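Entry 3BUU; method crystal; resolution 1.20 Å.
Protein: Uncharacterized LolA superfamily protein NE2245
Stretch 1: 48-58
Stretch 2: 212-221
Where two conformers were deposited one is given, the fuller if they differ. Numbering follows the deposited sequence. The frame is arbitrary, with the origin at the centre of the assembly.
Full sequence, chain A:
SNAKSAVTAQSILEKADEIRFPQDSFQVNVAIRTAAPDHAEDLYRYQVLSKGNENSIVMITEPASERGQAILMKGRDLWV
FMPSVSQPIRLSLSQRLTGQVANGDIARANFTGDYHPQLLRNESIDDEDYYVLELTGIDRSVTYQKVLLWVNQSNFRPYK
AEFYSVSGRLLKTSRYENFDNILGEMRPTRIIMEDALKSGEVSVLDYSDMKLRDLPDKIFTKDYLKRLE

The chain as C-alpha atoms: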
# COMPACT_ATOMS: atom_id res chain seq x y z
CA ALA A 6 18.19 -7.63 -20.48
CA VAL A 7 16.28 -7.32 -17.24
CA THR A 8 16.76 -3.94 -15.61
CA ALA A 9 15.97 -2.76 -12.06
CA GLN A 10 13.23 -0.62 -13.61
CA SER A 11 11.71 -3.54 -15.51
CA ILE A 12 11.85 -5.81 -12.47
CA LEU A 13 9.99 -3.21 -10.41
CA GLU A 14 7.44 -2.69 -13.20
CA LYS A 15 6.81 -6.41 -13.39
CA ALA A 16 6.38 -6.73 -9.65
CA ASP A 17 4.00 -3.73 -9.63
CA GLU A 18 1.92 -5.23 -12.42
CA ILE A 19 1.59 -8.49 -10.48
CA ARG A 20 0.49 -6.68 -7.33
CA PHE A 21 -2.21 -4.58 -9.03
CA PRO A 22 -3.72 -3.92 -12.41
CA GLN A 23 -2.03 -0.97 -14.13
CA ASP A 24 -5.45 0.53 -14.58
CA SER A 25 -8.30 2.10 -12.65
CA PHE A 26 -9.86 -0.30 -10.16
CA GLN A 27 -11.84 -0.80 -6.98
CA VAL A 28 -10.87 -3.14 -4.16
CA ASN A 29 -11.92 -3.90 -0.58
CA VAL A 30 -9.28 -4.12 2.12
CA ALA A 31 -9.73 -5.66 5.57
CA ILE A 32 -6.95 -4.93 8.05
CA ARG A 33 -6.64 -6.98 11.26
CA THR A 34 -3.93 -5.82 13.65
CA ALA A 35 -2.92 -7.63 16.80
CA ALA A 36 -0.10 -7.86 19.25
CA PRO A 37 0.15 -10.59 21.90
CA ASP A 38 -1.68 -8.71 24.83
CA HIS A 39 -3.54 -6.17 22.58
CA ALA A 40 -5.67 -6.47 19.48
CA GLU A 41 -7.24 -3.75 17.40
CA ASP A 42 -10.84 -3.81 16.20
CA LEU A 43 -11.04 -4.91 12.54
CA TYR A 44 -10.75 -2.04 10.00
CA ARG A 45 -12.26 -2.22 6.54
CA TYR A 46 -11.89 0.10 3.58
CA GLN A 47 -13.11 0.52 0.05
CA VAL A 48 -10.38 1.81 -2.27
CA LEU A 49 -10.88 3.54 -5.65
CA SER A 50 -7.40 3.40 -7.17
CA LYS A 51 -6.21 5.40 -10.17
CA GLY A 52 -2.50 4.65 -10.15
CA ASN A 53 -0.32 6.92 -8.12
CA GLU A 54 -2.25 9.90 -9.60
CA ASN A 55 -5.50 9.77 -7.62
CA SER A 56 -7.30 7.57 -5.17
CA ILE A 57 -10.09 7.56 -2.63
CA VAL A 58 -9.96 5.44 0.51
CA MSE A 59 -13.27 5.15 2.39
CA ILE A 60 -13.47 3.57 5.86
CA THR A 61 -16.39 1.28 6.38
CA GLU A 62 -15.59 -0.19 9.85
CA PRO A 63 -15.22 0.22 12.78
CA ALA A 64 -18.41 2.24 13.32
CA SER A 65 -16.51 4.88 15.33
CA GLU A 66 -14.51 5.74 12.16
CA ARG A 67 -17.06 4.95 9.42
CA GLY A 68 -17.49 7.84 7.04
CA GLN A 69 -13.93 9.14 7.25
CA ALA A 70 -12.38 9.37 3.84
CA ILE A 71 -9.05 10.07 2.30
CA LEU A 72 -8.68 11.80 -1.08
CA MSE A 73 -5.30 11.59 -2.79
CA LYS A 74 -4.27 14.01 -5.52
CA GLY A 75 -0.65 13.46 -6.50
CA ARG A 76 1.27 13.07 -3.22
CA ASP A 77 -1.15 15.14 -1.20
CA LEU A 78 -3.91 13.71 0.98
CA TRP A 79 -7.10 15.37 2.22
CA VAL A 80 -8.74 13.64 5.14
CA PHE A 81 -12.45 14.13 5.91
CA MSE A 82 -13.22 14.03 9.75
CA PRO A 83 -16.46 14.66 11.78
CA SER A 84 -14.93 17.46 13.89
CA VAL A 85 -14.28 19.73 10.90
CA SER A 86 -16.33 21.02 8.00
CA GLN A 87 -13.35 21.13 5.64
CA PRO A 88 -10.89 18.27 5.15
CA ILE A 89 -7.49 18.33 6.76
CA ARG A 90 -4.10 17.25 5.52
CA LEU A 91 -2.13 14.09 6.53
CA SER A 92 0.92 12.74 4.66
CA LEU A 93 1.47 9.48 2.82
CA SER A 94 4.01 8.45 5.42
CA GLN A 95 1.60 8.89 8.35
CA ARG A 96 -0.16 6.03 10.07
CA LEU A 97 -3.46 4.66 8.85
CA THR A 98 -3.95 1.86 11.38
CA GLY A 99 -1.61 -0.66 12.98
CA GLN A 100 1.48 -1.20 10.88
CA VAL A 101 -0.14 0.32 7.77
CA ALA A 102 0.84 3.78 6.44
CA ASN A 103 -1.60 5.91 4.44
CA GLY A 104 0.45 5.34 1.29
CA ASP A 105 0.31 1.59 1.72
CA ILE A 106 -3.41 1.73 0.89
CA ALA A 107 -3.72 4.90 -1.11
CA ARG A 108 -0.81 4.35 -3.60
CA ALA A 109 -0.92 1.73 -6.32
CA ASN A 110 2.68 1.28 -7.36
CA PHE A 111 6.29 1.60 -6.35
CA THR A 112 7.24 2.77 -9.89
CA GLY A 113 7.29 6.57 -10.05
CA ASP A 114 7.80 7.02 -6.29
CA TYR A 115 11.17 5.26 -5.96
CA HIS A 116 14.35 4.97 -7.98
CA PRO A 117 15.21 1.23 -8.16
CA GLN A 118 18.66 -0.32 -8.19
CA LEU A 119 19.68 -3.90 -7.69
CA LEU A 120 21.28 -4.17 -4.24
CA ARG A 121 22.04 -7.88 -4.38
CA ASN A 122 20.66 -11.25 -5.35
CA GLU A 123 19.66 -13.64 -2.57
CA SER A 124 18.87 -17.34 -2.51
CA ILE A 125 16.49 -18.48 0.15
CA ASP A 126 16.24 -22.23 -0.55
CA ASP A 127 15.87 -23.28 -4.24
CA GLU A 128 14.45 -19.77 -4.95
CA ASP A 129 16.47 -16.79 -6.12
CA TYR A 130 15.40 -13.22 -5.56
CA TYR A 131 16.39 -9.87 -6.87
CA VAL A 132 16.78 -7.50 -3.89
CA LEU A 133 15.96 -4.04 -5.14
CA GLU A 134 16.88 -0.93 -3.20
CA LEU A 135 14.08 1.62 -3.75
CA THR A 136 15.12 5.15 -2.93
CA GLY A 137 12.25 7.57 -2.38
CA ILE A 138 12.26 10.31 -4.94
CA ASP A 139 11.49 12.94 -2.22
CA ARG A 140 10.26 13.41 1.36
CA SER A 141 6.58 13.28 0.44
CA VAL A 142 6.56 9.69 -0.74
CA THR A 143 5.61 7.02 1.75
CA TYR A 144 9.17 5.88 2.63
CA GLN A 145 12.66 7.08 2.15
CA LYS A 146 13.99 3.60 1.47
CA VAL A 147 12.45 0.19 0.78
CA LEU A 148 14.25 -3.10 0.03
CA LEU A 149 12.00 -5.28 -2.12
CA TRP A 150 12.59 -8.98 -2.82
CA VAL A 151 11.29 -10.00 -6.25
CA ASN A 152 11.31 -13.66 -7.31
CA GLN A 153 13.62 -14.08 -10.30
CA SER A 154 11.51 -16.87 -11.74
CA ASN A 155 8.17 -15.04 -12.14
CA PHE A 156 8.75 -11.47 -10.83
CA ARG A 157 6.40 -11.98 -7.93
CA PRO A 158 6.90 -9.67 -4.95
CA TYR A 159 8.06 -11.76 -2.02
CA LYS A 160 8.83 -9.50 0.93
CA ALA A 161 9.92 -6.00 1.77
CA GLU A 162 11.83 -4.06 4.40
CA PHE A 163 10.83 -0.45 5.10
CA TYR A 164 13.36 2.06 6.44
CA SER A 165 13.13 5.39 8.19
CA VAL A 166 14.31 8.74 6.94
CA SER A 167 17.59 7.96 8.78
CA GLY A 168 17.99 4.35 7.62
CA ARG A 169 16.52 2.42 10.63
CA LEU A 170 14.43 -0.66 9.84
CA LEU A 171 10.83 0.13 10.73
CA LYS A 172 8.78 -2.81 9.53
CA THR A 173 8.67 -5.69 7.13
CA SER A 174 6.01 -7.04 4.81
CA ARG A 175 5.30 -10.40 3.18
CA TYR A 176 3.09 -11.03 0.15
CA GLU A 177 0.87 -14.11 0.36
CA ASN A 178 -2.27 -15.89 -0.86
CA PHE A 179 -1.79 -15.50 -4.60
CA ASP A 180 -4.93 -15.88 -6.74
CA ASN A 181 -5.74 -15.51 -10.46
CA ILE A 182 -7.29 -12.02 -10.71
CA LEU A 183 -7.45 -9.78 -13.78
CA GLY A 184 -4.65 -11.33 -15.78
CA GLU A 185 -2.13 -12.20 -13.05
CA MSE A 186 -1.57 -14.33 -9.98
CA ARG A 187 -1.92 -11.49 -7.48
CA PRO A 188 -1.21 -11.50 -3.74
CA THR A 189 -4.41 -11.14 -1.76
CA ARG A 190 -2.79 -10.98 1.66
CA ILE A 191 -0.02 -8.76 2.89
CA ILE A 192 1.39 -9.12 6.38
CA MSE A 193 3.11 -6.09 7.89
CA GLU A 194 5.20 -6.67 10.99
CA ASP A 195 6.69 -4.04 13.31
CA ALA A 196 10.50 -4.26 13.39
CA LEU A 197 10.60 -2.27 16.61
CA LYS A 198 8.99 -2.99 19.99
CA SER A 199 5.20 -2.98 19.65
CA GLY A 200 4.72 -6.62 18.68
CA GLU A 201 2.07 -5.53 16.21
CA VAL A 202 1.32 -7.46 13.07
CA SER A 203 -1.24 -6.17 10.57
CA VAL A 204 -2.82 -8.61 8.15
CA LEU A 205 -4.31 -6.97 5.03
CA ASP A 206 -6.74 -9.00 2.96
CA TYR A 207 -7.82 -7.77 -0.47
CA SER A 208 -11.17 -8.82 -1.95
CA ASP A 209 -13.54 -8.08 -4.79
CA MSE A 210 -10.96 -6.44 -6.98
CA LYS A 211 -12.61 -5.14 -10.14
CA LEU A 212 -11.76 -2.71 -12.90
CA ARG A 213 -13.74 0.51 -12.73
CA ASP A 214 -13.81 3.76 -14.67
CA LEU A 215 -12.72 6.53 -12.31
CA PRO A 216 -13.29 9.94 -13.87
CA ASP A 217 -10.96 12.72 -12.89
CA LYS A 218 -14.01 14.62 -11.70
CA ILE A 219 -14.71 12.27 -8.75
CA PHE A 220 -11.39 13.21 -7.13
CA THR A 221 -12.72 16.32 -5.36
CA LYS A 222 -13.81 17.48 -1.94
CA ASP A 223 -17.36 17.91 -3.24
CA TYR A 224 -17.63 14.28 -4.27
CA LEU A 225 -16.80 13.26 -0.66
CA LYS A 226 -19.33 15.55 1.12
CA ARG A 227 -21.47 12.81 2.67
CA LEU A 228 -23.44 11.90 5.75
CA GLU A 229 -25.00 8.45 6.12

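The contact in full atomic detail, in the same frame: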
# COMPACT_ATOMS: atom_id res chain seq x y z
N VAL A 48 -11.40 1.01 -1.59
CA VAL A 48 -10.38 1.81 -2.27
C VAL A 48 -10.76 1.97 -3.74
O VAL A 48 -11.04 0.97 -4.41
CB VAL A 48 -9.01 1.14 -2.15
CG1 VAL A 48 -7.97 1.98 -2.86
CG2 VAL A 48 -8.66 0.98 -0.68
N LEU A 49 -10.74 3.22 -4.22
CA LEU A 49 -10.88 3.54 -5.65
C LEU A 49 -9.47 4.00 -6.04
O LEU A 49 -9.02 5.06 -5.61
CB LEU A 49 -11.89 4.67 -5.82
CG LEU A 49 -13.29 4.34 -5.32
CD1 LEU A 49 -14.22 5.55 -5.54
CD2 LEU A 49 -13.85 3.11 -5.99
N SER A 50 -8.80 3.20 -6.86
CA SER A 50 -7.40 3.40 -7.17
C SER A 50 -7.18 3.79 -8.64
O SER A 50 -7.56 3.03 -9.56
CB SER A 50 -6.64 2.13 -6.88
OG SER A 50 -5.30 2.18 -7.31
N LYS A 51 -6.54 4.94 -8.87
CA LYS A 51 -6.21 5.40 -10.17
C LYS A 51 -4.70 5.68 -10.24
O LYS A 51 -4.23 6.81 -10.28
CB LYS A 51 -7.05 6.61 -10.56
CG LYS A 51 -6.99 6.93 -12.02
CD LYS A 51 -7.95 8.05 -12.36
CE LYS A 51 -8.00 8.26 -13.84
NZ LYS A 51 -8.83 9.48 -14.08
N GLY A 52 -3.94 4.59 -10.15
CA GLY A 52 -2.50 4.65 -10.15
C GLY A 52 -1.98 5.43 -8.95
O GLY A 52 -2.56 5.44 -7.88
N ASN A 53 -0.89 6.11 -9.16
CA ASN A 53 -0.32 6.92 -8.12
C ASN A 53 -0.77 8.36 -8.21
O ASN A 53 -0.38 9.18 -7.38
CB ASN A 53 1.19 6.83 -8.15
CG ASN A 53 1.72 5.53 -7.61
OD1 ASN A 53 0.96 4.69 -7.13
ND2 ASN A 53 3.03 5.36 -7.69
N GLU A 54 -1.64 8.60 -9.22
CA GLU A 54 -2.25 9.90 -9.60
C GLU A 54 -3.31 10.36 -8.61
O GLU A 54 -3.28 11.48 -8.10
CB GLU A 54 -2.80 9.89 -11.06
CG GLU A 54 -4.01 9.05 -11.36
CD GLU A 54 -4.31 8.97 -12.82
OE1 GLU A 54 -4.94 9.93 -13.33
OE2 GLU A 54 -3.92 7.97 -13.49
N ASN A 55 -4.29 9.49 -8.39
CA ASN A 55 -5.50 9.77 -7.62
C ASN A 55 -5.98 8.52 -6.95
O ASN A 55 -5.88 7.43 -7.50
CB ASN A 55 -6.66 10.26 -8.52
CG ASN A 55 -6.45 11.64 -9.01
OD1 ASN A 55 -6.20 11.82 -10.18
ND2 ASN A 55 -6.54 12.62 -8.13
N SER A 56 -6.59 8.67 -5.76
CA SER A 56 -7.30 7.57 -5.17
C SER A 56 -8.25 8.14 -4.13
O SER A 56 -8.11 9.29 -3.68
CB SER A 56 -6.37 6.55 -4.55
OG SER A 56 -5.68 7.12 -3.47
N ILE A 57 -9.22 7.31 -3.76
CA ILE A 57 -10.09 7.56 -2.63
C ILE A 57 -10.10 6.32 -1.76
O ILE A 57 -10.26 5.20 -2.27
CB ILE A 57 -11.53 7.87 -3.09
CG1 ILE A 57 -11.57 9.23 -3.79
CG2 ILE A 57 -12.51 7.84 -1.92
CD1 ILE A 57 -12.80 9.49 -4.64
N VAL A 58 -9.93 6.53 -0.46
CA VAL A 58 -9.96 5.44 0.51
C VAL A 58 -11.08 5.76 1.49
O VAL A 58 -11.01 6.76 2.20
CB VAL A 58 -8.63 5.31 1.25
CG1 VAL A 58 -8.71 4.20 2.30
CG2 VAL A 58 -7.49 5.00 0.24
N LEU A 212 -12.09 -3.93 -12.15
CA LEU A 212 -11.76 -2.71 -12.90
C LEU A 212 -12.94 -1.76 -12.87
O LEU A 212 -14.10 -2.19 -12.81
CB LEU A 212 -11.36 -3.09 -14.33
CG LEU A 212 -10.04 -3.90 -14.35
CD1 LEU A 212 -9.72 -4.43 -15.74
CD2 LEU A 212 -8.86 -3.23 -13.74
N ARG A 213 -12.66 -0.47 -12.86
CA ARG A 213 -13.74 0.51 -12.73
C ARG A 213 -13.27 1.78 -13.38
O ARG A 213 -12.14 2.17 -13.16
CB ARG A 213 -14.04 0.79 -11.23
CG ARG A 213 -15.20 1.71 -11.06
CD ARG A 213 -15.84 1.74 -9.71
NE ARG A 213 -16.84 2.81 -9.70
CZ ARG A 213 -17.54 3.16 -8.63
NH1 ARG A 213 -17.35 2.52 -7.49
NH2 ARG A 213 -18.39 4.18 -8.69
N ASP A 214 -14.14 2.45 -14.12
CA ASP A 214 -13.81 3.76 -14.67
C ASP A 214 -13.87 4.81 -13.56
O ASP A 214 -14.89 4.92 -12.84
CB ASP A 214 -14.80 4.09 -15.79
CG ASP A 214 -14.41 5.32 -16.57
OD1 ASP A 214 -13.24 5.74 -16.53
OD2 ASP A 214 -15.27 5.80 -17.29
N LEU A 215 -12.80 5.56 -13.39
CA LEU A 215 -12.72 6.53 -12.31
C LEU A 215 -12.44 7.89 -12.92
O LEU A 215 -11.27 8.27 -13.12
CB LEU A 215 -11.62 6.15 -11.30
CG LEU A 215 -11.86 4.78 -10.61
CD1 LEU A 215 -10.64 4.44 -9.76
CD2 LEU A 215 -13.10 4.79 -9.76
N PRO A 216 -13.50 8.64 -13.25
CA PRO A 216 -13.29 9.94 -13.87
C PRO A 216 -12.51 10.87 -13.00
O PRO A 216 -12.66 10.91 -11.76
CB PRO A 216 -14.73 10.45 -14.07
CG PRO A 216 -15.58 9.27 -14.05
CD PRO A 216 -14.93 8.34 -13.04
N ASP A 217 -11.71 11.70 -13.63
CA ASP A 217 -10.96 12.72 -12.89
C ASP A 217 -11.88 13.54 -11.96
O ASP A 217 -11.49 13.94 -10.88
CB ASP A 217 -10.23 13.65 -13.88
CG ASP A 217 -9.29 14.58 -13.19
OD1 ASP A 217 -8.24 14.14 -12.68
OD2 ASP A 217 -9.61 15.79 -13.17
N LYS A 218 -13.10 13.79 -12.42
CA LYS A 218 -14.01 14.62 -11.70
C LYS A 218 -14.56 14.04 -10.40
O LYS A 218 -15.17 14.75 -9.66
CB LYS A 218 -15.17 15.01 -12.66
CG LYS A 218 -14.77 16.01 -13.74
CD LYS A 218 -15.87 16.24 -14.85
CE LYS A 218 -15.39 17.11 -16.00
NZ LYS A 218 -14.73 18.34 -15.46
N ILE A 219 -14.34 12.77 -10.09
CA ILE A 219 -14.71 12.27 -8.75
C ILE A 219 -13.68 12.62 -7.69
O ILE A 219 -13.96 12.52 -6.49
CB ILE A 219 -15.03 10.73 -8.67
CG1 ILE A 219 -13.77 9.85 -8.79
CG2 ILE A 219 -16.12 10.38 -9.66
CD1 ILE A 219 -14.07 8.36 -8.52
N PHE A 220 -12.47 13.04 -8.10
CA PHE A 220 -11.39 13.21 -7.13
C PHE A 220 -11.41 14.64 -6.63
O PHE A 220 -10.51 15.43 -6.89
CB PHE A 220 -10.08 12.78 -7.77
CG PHE A 220 -10.05 11.32 -8.05
CD1 PHE A 220 -9.95 10.40 -7.00
CD2 PHE A 220 -10.19 10.84 -9.34
CE1 PHE A 220 -9.95 9.03 -7.26
CE2 PHE A 220 -10.19 9.50 -9.61
CZ PHE A 220 -10.07 8.58 -8.58
N THR A 221 -12.49 14.96 -5.89
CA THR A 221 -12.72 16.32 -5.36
C THR A 221 -13.35 16.25 -3.98
O THR A 221 -13.98 15.26 -3.60
CB THR A 221 -13.70 17.12 -6.23
OG1 THR A 221 -15.01 16.57 -6.05
CG2 THR A 221 -13.28 17.15 -7.69
O HOH W 1 -7.69 11.60 -12.73
O HOH W 2 -10.60 7.91 -16.49

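Stretch 1 is a β-hairpin. Its strands, 48-51 and 55-58, are paired by reciprocal backbone hydrogen bonds: Leu49 N to Ile57 O at 2.8 Å and Ile57 N to Leu49 O at 2.9 Å, then Lys51 N to Asn55 O at 2.9 Å and Asn55 N to Lys51 O at 3.3 Å. The turn passes through Gly52, whose phi of 62° is a value that favours glycine. Stretch 2 is mostly irregular, with a short 3-10 segment at 217-219; Ile219 N bonds to Pro216 O at 3.0 Å and Phe220 N to Asp217 O at 3.1 Å. No backbone-to-backbone hydrogen bond joins the two stretches. Of their nearest CA pairs, Asn55 CA and Phe220 CA lie 6.8 Å apart. Lys51 CA and Leu215 CA lie 6.9 Å apart. The segment therefore packs through side chains rather than extending the sheet.

The alternation of the strands sorts the side chains: CA-to-CB points toward stretch 2 at Leu49, Lys51, Asn55 and Ile57, and away from it at Ser50 and Ser56, which meet stretch 2 through backbone atoms. Phe220 (chi1 -66°, chi2 -71°) has the largest covered area of any residue here, 104 Å² of the 523 Å² buried in total. Asn55 CB sits 3.4 Å from the centroid of the Phe220 ring and 5° off the ring normal, a CH-pi contact almost directly over the face. At the ring edge, Ser56 C is 3.7 Å from Phe220 CE1, so the ring also meets hairpin backbone. Ile57 CG1 approaches Phe220 CD1 at 3.8 Å, and Lys51 CD approaches Phe220 CE2 at the same distance.

The apolar packing continues through Leu49, where Leu49 CB lies 4.1 Å from Leu215 CD2. Leu49 CD1 lies 4.1 Å from Ile219 CD1. Ile57 CD1 also reaches Ile219 CD1, at 4.2 Å. Leu215 CD1 comes within 3.4 Å of Ser50 O, touching the backbone of a residue whose own side chain points away.

Lys51 provides the direct polar link. With all four chi angles near 180°, its extended chain carries Lys51 NZ to Leu215 O, forming a 2.9 Å hydrogen bond, the single one across the contact. Lys51 NZ also donates to water 1 at 2.8 Å. That water lies 2.6 Å from Asp217 OD1 and 3.0 Å from Asn55 OD1, with geometry suitable for donating to each, and so bridges the stretches where Asn55 OD1 and Asp217 OD1 are themselves 4.0 Å apart. Within the hairpin, Lys51 NZ and Glu54 OE1 form a long salt bridge of 4.0 Å.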